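Retinol dehydratase (Spodoptera frugiperda, PDB 1FMJ) dehydrates retinol to anhydroretinol, probably through a transient sulfated intermediate, on a sulfotransferase fold closed by a helical lid. Local coordinates at residues P187-V192 with G314-W319. Residues are numbered along the deposited sequence; the frame is centred on the assembly and turned at random.
With HG (mercury (II) ion), chain E; A3P (adenosine-3'-5'-diphosphate), chain G.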
# COMPACT_ATOMS: atom_id res chain seq x y z
N PRO A 187 12.48 5.74 0.10
CA PRO A 187 12.43 4.56 -0.78
C PRO A 187 13.25 3.36 -0.28
O PRO A 187 12.87 2.21 -0.50
CB PRO A 187 12.99 5.09 -2.11
CG PRO A 187 12.85 6.56 -2.02
CD PRO A 187 13.11 6.88 -0.59
N ARG A 188 14.36 3.64 0.37
CA ARG A 188 15.22 2.56 0.85
C ARG A 188 14.58 1.73 1.96
O ARG A 188 14.70 0.51 1.96
CB ARG A 188 16.57 3.15 1.28
CG ARG A 188 17.33 3.68 0.07
CD ARG A 188 18.44 4.63 0.46
NE ARG A 188 17.91 5.80 1.15
CZ ARG A 188 18.64 6.87 1.46
NH1 ARG A 188 19.92 6.91 1.14
NH2 ARG A 188 18.07 7.89 2.09
N ASP A 189 13.87 2.39 2.88
CA ASP A 189 13.17 1.69 3.96
C ASP A 189 11.91 1.02 3.41
O ASP A 189 11.45 0.00 3.94
CB ASP A 189 12.78 2.67 5.07
CG ASP A 189 13.97 3.15 5.86
OD1 ASP A 189 14.90 2.33 6.07
OD2 ASP A 189 13.96 4.32 6.30
N VAL A 190 11.33 1.62 2.38
CA VAL A 190 10.14 1.08 1.73
C VAL A 190 10.55 -0.25 1.09
O VAL A 190 9.80 -1.24 1.13
CB VAL A 190 9.62 2.04 0.61
CG1 VAL A 190 8.57 1.35 -0.22
CG2 VAL A 190 9.04 3.31 1.23
N ALA A 191 11.73 -0.27 0.49
CA ALA A 191 12.24 -1.47 -0.17
C ALA A 191 12.42 -2.57 0.87
O ALA A 191 12.00 -3.71 0.66
CB ALA A 191 13.56 -1.18 -0.86
N VAL A 192 13.04 -2.24 2.00
CA VAL A 192 13.24 -3.21 3.07
C VAL A 192 11.89 -3.70 3.60
O VAL A 192 11.68 -4.90 3.77
CB VAL A 192 14.05 -2.61 4.25
CG1 VAL A 192 14.07 -3.59 5.44
CG2 VAL A 192 15.47 -2.35 3.81
N GLY A 314 8.86 -0.48 12.56
CA GLY A 314 8.42 0.87 12.86
C GLY A 314 9.49 1.95 12.95
O GLY A 314 9.25 3.03 13.48
N LYS A 315 10.68 1.67 12.44
CA LYS A 315 11.76 2.65 12.52
C LYS A 315 12.04 3.28 11.17
O LYS A 315 11.57 2.82 10.13
CB LYS A 315 13.05 1.99 13.01
CG LYS A 315 12.90 1.08 14.20
CD LYS A 315 12.41 1.82 15.43
CE LYS A 315 12.38 0.89 16.64
NZ LYS A 315 11.80 1.57 17.84
N ALA A 316 12.81 4.36 11.20
CA ALA A 316 13.21 5.04 9.98
C ALA A 316 14.73 4.94 9.96
O ALA A 316 15.37 5.07 11.00
CB ALA A 316 12.78 6.49 10.04
N GLY A 317 15.30 4.67 8.79
CA GLY A 317 16.74 4.56 8.68
C GLY A 317 17.34 3.17 8.83
O GLY A 317 18.56 3.01 8.79
N CYS A 318 16.50 2.15 8.99
CA CYS A 318 17.01 0.79 9.14
C CYS A 318 17.59 0.25 7.84
O CYS A 318 18.24 -0.80 7.84
CB CYS A 318 15.92 -0.14 9.65
SG CYS A 318 15.35 0.21 11.33
N TRP A 319 17.35 0.95 6.74
CA TRP A 319 17.86 0.50 5.46
C TRP A 319 19.38 0.34 5.52
O TRP A 319 19.96 -0.47 4.79
CB TRP A 319 17.49 1.47 4.34
CG TRP A 319 18.11 2.83 4.48
CD1 TRP A 319 17.60 3.90 5.15
CD2 TRP A 319 19.37 3.25 3.94
NE1 TRP A 319 18.46 4.97 5.06
CE2 TRP A 319 19.55 4.60 4.33
CE3 TRP A 319 20.36 2.63 3.17
CZ2 TRP A 319 20.69 5.34 3.96
CZ3 TRP A 319 21.50 3.36 2.81
CH2 TRP A 319 21.65 4.71 3.21
HG HG E . 17.60 0.06 12.73
P1 A3P G . 8.44 -1.45 8.70
O1P A3P G . 8.42 -2.64 7.82
O2P A3P G . 8.35 -1.83 10.12
O3P A3P G . 9.67 -0.67 8.47
P2 A3P G . 1.88 0.22 5.29
O4P A3P G . 0.82 0.30 6.31
O5P A3P G . 1.71 1.28 4.27
O6P A3P G . 1.87 -1.13 4.66
O5' A3P G . 3.27 0.44 5.99
C5' A3P G . 3.75 -0.43 7.00
C4' A3P G . 4.98 0.16 7.70
O4' A3P G . 4.51 1.04 8.76
C3' A3P G . 5.82 -0.91 8.40
O3' A3P G . 7.21 -0.52 8.34
C2' A3P G . 5.18 -0.94 9.78
O2' A3P G . 5.86 -1.64 10.82
C1' A3P G . 5.00 0.55 10.02
N9 A3P G . 4.03 0.84 11.09
C8 A3P G . 2.76 0.33 11.29
N7 A3P G . 2.14 0.79 12.35
C5 A3P G . 3.06 1.68 12.89
C6 A3P G . 3.03 2.53 14.05
N6 A3P G . 1.99 2.60 14.88
N1 A3P G . 4.15 3.32 14.32
C2 A3P G . 5.24 3.27 13.49
N3 A3P G . 5.39 2.51 12.36
C4 A3P G . 4.25 1.73 12.12
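Trp319 lies against Arg188 and Asp189 in the sulfotransferase fold, where the helix following strand 179-184 of the parallel sheet receives the loop carrying the RKGxxGxW family signature. The packing is tight around the indole. Arg188 runs beside it in the same direction: its CB meets CG of Trp319 at 3.6 Å, and CD sits over the centre of the six-membered ring, 3.8 Å from the centroid. A bend at chi3 (-61°) places NE over the ring, and the guanidinium lies nearly flat on it, planes 15° apart, in an off-centre cation-pi stack with NH1 3.3 Å from CZ2 of Trp319. NH2 of Arg188 also forms a salt bridge with Asp186, which helps to fix how the group is turned. Asp189 approaches the indole at its edge, OD1 lying near the ring plane, while its carboxylate grips two backbone amides. Trp319 N reaches OD1 at 2.9 Å in a bent bond (133°), whereas Gly317 N meets OD2 from the syn side at 2.8 Å, somewhat out of the carboxylate plane, with a nearly straight N-H...O. Phe323 packs edge-to-face with the indole. An alanine in place of Trp319 would probably leave the guanidinium and CD of Arg188 without their flat support and open a gap beside the helix. Toward solvent the contact thins: Ala316 is exposed and comes near Asp189 mainly through its backbone carbonyl carbon, 3.8 Å from OD2 of Asp189, and the chain of Lys315 leads away from the helix. Cys318 is buried, its SG holding the mercury of the derivative. At the start of segment 314-319 the signature reaches the nucleotide, Gly314 N donating a 2.8 Å hydrogen bond to O2P of adenosine-3'-5'-diphosphate.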